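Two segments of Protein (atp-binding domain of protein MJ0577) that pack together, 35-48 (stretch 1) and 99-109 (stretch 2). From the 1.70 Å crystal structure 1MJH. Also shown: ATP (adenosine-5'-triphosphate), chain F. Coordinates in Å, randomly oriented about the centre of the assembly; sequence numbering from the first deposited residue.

Stretch 1 35-48: EVILLHVIDEREIK
Stretch 2, residues 99-109: VKDIIVVGIPH

Eight backbone hydrogen bonds form an unbroken ladder in which Leu-38, His-40 and Ile-42 each donate and accept, while Val-36 only accepts and Glu-44 only donates: Lys-100 N to Val-36 O (2.9 Å), Leu-38 N to Lys-100 O (2.8 Å), Ile-102 N to Leu-38 O (2.7 Å), His-40 N to Ile-102 O (3.0 Å), Val-104 N to His-40 O (3.1 Å), Ile-42 N to Val-104 O (2.8 Å), Gly-106 N to Ile-42 O (2.8 Å) and Glu-44 N to Gly-106 O (2.9 Å). The backbone N and O of Val-41 point away from the second stretch and pair with adenine: Val-41 N donates to ATP N1 (3.0 Å), Val-41 O accepts from ATP N6 (2.9 Å). Asp-43 OD1 caps the following helix through Arg-45 N (2.8 Å); Asp-43 OD2 salt-bridges Arg-45 NH2 (3.1 Å). Strands 35-43 and 99-106 are parallel neighbours, axes 26° apart and 4.5 Å at closest approach, in register from Val-36/Val-99 to Asp-43/Gly-106. Gly-106 (phi/psi 167/-166) adopts angles that would jam a CB against the preceding carbonyl. Parallel register puts paired side chains from Val-36/Val-99 to Ile-42/Val-105 on the same face, so aliphatic groups meet in van der Waals contact. On one face Leu-39 (t, p) CD1 meets Ile-102 (m, t) CG2 at 3.6 Å, and Val-41 (t) CG1 reaches Pro-108 CG at 3.8 Å. On the other, Leu-38 (t, p) CB packs on Val-99 (t) CG1 at 3.9 Å. There too, Ile-42 (m, m) CB lies 4.0 Å from Val-105 (t) CG2.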

# COMPACT_ATOMS: atom_id res chain seq x y z
N GLU B 35 0.81 12.15 -13.53
CA GLU B 35 1.40 11.29 -14.55
C GLU B 35 1.39 9.83 -14.10
O GLU B 35 1.57 9.62 -12.91
CB GLU B 35 2.85 11.75 -14.71
CG GLU B 35 3.60 11.01 -15.79
CD GLU B 35 4.76 11.89 -16.29
OE1 GLU B 35 5.29 12.71 -15.52
OE2 GLU B 35 5.11 11.73 -17.47
N VAL B 36 1.14 8.93 -15.03
CA VAL B 36 1.25 7.50 -14.70
C VAL B 36 2.37 6.88 -15.50
O VAL B 36 2.43 7.00 -16.75
CB VAL B 36 -0.07 6.72 -14.95
CG1 VAL B 36 0.15 5.23 -14.67
CG2 VAL B 36 -1.14 7.29 -14.04
N ILE B 37 3.26 6.11 -14.87
CA ILE B 37 4.21 5.25 -15.50
C ILE B 37 3.54 3.87 -15.65
O ILE B 37 3.29 3.27 -14.61
CB ILE B 37 5.55 5.09 -14.75
CG1 ILE B 37 6.14 6.42 -14.35
CG2 ILE B 37 6.53 4.27 -15.60
CD1 ILE B 37 6.21 7.50 -15.44
N LEU B 38 3.17 3.50 -16.89
CA LEU B 38 2.44 2.22 -17.03
C LEU B 38 3.40 1.16 -17.46
O LEU B 38 4.08 1.29 -18.51
CB LEU B 38 1.33 2.49 -18.10
CG LEU B 38 0.68 1.20 -18.62
CD1 LEU B 38 -0.24 0.61 -17.51
CD2 LEU B 38 -0.23 1.50 -19.82
N LEU B 39 3.59 0.16 -16.60
CA LEU B 39 4.66 -0.80 -16.83
C LEU B 39 4.25 -2.24 -16.92
O LEU B 39 3.53 -2.68 -16.04
CB LEU B 39 5.65 -0.61 -15.63
CG LEU B 39 6.75 -1.66 -15.57
CD1 LEU B 39 7.71 -1.58 -16.77
CD2 LEU B 39 7.58 -1.42 -14.28
N HIS B 40 4.68 -2.98 -17.96
CA HIS B 40 4.54 -4.42 -18.01
C HIS B 40 5.91 -5.07 -18.19
O HIS B 40 6.71 -4.55 -19.01
CB HIS B 40 3.57 -4.88 -19.14
CG HIS B 40 3.49 -6.38 -19.16
ND1 HIS B 40 3.96 -7.23 -20.11
CD2 HIS B 40 2.95 -7.20 -18.27
CE1 HIS B 40 3.70 -8.50 -19.78
NE2 HIS B 40 3.06 -8.51 -18.61
N VAL B 41 6.17 -6.08 -17.36
CA VAL B 41 7.44 -6.80 -17.46
C VAL B 41 7.17 -8.15 -18.07
O VAL B 41 6.50 -9.04 -17.52
CB VAL B 41 8.14 -7.03 -16.10
CG1 VAL B 41 9.49 -7.75 -16.22
CG2 VAL B 41 8.36 -5.68 -15.45
N ILE B 42 7.88 -8.41 -19.20
CA ILE B 42 7.93 -9.78 -19.70
C ILE B 42 8.92 -10.62 -18.90
O ILE B 42 10.11 -10.29 -18.87
CB ILE B 42 8.42 -9.81 -21.18
CG1 ILE B 42 7.55 -8.85 -21.98
CG2 ILE B 42 8.39 -11.22 -21.74
CD1 ILE B 42 6.07 -9.10 -21.92
N ASP B 43 8.46 -11.65 -18.17
CA ASP B 43 9.35 -12.41 -17.31
C ASP B 43 10.40 -13.15 -18.15
O ASP B 43 10.01 -14.01 -18.94
CB ASP B 43 8.53 -13.39 -16.47
CG ASP B 43 9.34 -14.02 -15.36
OD1 ASP B 43 10.58 -14.11 -15.51
OD2 ASP B 43 8.76 -14.40 -14.33
N GLU B 44 11.66 -12.83 -17.95
CA GLU B 44 12.73 -13.53 -18.67
C GLU B 44 12.94 -14.97 -18.20
O GLU B 44 13.51 -15.76 -18.96
CB GLU B 44 14.08 -12.83 -18.44
CG GLU B 44 14.51 -12.96 -16.98
CD GLU B 44 15.85 -12.34 -16.68
OE1 GLU B 44 16.07 -11.18 -17.11
OE2 GLU B 44 16.64 -13.01 -16.00
N ARG B 45 12.63 -15.29 -16.95
CA ARG B 45 12.82 -16.63 -16.41
C ARG B 45 11.90 -17.63 -17.11
O ARG B 45 12.29 -18.75 -17.42
CB ARG B 45 12.58 -16.65 -14.90
CG ARG B 45 13.49 -15.69 -14.13
CD ARG B 45 13.08 -15.62 -12.66
NE ARG B 45 11.77 -15.01 -12.52
CZ ARG B 45 11.12 -14.80 -11.38
NH1 ARG B 45 11.66 -15.14 -10.22
NH2 ARG B 45 9.92 -14.23 -11.42
N GLU B 46 10.69 -17.20 -17.40
CA GLU B 46 9.72 -18.00 -18.14
C GLU B 46 10.19 -18.24 -19.56
O GLU B 46 10.30 -19.40 -19.97
CB GLU B 46 8.34 -17.35 -18.12
CG GLU B 46 7.74 -17.31 -16.72
CD GLU B 46 7.65 -18.69 -16.10
OE1 GLU B 46 7.21 -19.63 -16.79
OE2 GLU B 46 8.03 -18.84 -14.92
N ILE B 47 10.62 -17.20 -20.27
CA ILE B 47 11.15 -17.37 -21.62
C ILE B 47 12.12 -18.54 -21.67
O ILE B 47 11.99 -19.43 -22.51
CB ILE B 47 11.79 -16.07 -22.15
CG1 ILE B 47 10.75 -14.95 -22.15
CG2 ILE B 47 12.35 -16.30 -23.55
CD1 ILE B 47 11.26 -13.60 -22.60
N LYS B 48 13.06 -18.63 -20.74
CA LYS B 48 13.97 -19.75 -20.59
C LYS B 48 13.23 -21.06 -20.35
O LYS B 48 13.09 -21.82 -21.33
CB LYS B 48 14.94 -19.46 -19.43
CG LYS B 48 15.65 -18.12 -19.60
CD LYS B 48 17.03 -18.16 -18.98
CE LYS B 48 17.86 -16.96 -19.39
NZ LYS B 48 19.32 -17.24 -19.24
N VAL B 99 0.66 9.66 -19.72
CA VAL B 99 1.07 8.29 -19.50
C VAL B 99 2.34 7.92 -20.27
O VAL B 99 2.42 8.10 -21.50
CB VAL B 99 -0.05 7.31 -19.99
CG1 VAL B 99 0.42 5.86 -19.81
CG2 VAL B 99 -1.40 7.61 -19.38
N LYS B 100 3.30 7.39 -19.52
CA LYS B 100 4.51 6.87 -20.12
C LYS B 100 4.42 5.35 -20.06
O LYS B 100 4.57 4.75 -18.98
CB LYS B 100 5.77 7.29 -19.37
CG LYS B 100 7.05 6.73 -20.01
CD LYS B 100 8.32 7.27 -19.37
CE LYS B 100 9.56 6.65 -19.99
NZ LYS B 100 10.83 7.15 -19.37
N ASP B 101 4.23 4.74 -21.24
CA ASP B 101 4.10 3.27 -21.23
C ASP B 101 5.42 2.57 -21.48
O ASP B 101 6.22 2.93 -22.38
CB ASP B 101 3.04 2.82 -22.23
CG ASP B 101 3.26 3.42 -23.61
OD1 ASP B 101 3.51 4.63 -23.73
OD2 ASP B 101 3.14 2.66 -24.59
N ILE B 102 5.77 1.61 -20.65
CA ILE B 102 6.99 0.81 -20.75
C ILE B 102 6.76 -0.68 -20.77
O ILE B 102 6.06 -1.25 -19.92
CB ILE B 102 7.91 1.15 -19.53
CG1 ILE B 102 8.22 2.64 -19.47
CG2 ILE B 102 9.17 0.29 -19.54
CD1 ILE B 102 8.90 3.08 -18.16
N ILE B 103 7.35 -1.40 -21.72
CA ILE B 103 7.38 -2.84 -21.78
C ILE B 103 8.86 -3.25 -21.74
O ILE B 103 9.65 -2.71 -22.52
CB ILE B 103 6.73 -3.50 -23.00
CG1 ILE B 103 5.25 -3.10 -23.06
CG2 ILE B 103 6.91 -5.00 -23.00
CD1 ILE B 103 4.63 -3.41 -24.41
N VAL B 104 9.22 -4.09 -20.79
CA VAL B 104 10.61 -4.47 -20.67
C VAL B 104 10.72 -5.96 -20.36
O VAL B 104 9.80 -6.52 -19.76
CB VAL B 104 11.29 -3.61 -19.60
CG1 VAL B 104 10.63 -3.89 -18.24
CG2 VAL B 104 12.80 -3.80 -19.51
N VAL B 105 11.75 -6.61 -20.89
CA VAL B 105 11.96 -8.04 -20.60
C VAL B 105 12.86 -8.10 -19.37
O VAL B 105 13.91 -7.45 -19.31
CB VAL B 105 12.63 -8.82 -21.77
CG1 VAL B 105 12.89 -10.28 -21.35
CG2 VAL B 105 11.78 -8.84 -23.03
N GLY B 106 12.51 -8.91 -18.36
CA GLY B 106 13.37 -8.97 -17.19
C GLY B 106 12.66 -9.68 -16.02
O GLY B 106 11.77 -10.47 -16.28
N ILE B 107 13.21 -9.54 -14.85
CA ILE B 107 12.59 -10.16 -13.65
C ILE B 107 11.56 -9.13 -13.16
O ILE B 107 11.94 -8.04 -12.76
CB ILE B 107 13.70 -10.41 -12.63
CG1 ILE B 107 14.80 -11.35 -13.18
CG2 ILE B 107 13.08 -11.07 -11.40
CD1 ILE B 107 15.95 -11.56 -12.21
N PRO B 108 10.26 -9.45 -13.07
CA PRO B 108 9.26 -8.45 -12.73
C PRO B 108 9.55 -7.68 -11.46
O PRO B 108 9.52 -6.43 -11.48
CB PRO B 108 7.97 -9.28 -12.61
CG PRO B 108 8.21 -10.29 -13.74
CD PRO B 108 9.66 -10.73 -13.53
N HIS B 109 9.81 -8.32 -10.31
CA HIS B 109 9.94 -7.51 -9.10
C HIS B 109 11.16 -6.58 -9.15
O HIS B 109 11.08 -5.44 -8.72
CB HIS B 109 9.96 -8.35 -7.82
CG HIS B 109 11.24 -9.10 -7.54
ND1 HIS B 109 11.45 -10.39 -7.95
CD2 HIS B 109 12.36 -8.72 -6.87
CE1 HIS B 109 12.65 -10.81 -7.56
NE2 HIS B 109 13.20 -9.82 -6.93
PG ATP F . 3.10 -15.31 -8.11
O1G ATP F . 3.97 -15.14 -6.92
O2G ATP F . 3.67 -14.62 -9.22
O3G ATP F . 2.84 -16.73 -8.43
PB ATP F . 0.55 -13.83 -8.30
O1B ATP F . -0.76 -14.24 -7.79
O2B ATP F . 0.60 -13.93 -9.76
O3B ATP F . 1.69 -14.67 -7.61
PA ATP F . 1.91 -11.17 -8.24
O1A ATP F . 2.72 -10.93 -7.08
O2A ATP F . 2.56 -11.51 -9.46
O3A ATP F . 0.81 -12.33 -7.83
O5' ATP F . 0.90 -10.03 -8.66
C5' ATP F . 0.82 -8.87 -7.80
C4' ATP F . 0.83 -7.61 -8.64
O4' ATP F . 2.20 -7.46 -9.19
C3' ATP F . -0.04 -7.60 -9.89
O3' ATP F . -1.42 -7.30 -9.60
C2' ATP F . 0.67 -6.51 -10.72
O2' ATP F . 0.29 -5.21 -10.22
C1' ATP F . 2.16 -6.83 -10.42
N9 ATP F . 2.79 -7.66 -11.43
C8 ATP F . 2.98 -9.00 -11.45
N7 ATP F . 3.67 -9.43 -12.49
C5 ATP F . 3.90 -8.35 -13.20
C6 ATP F . 4.57 -8.19 -14.40
N6 ATP F . 5.09 -9.24 -15.04
N1 ATP F . 4.66 -6.95 -14.88
C2 ATP F . 4.13 -5.88 -14.21
N3 ATP F . 3.47 -5.93 -13.04
C4 ATP F . 3.39 -7.22 -12.64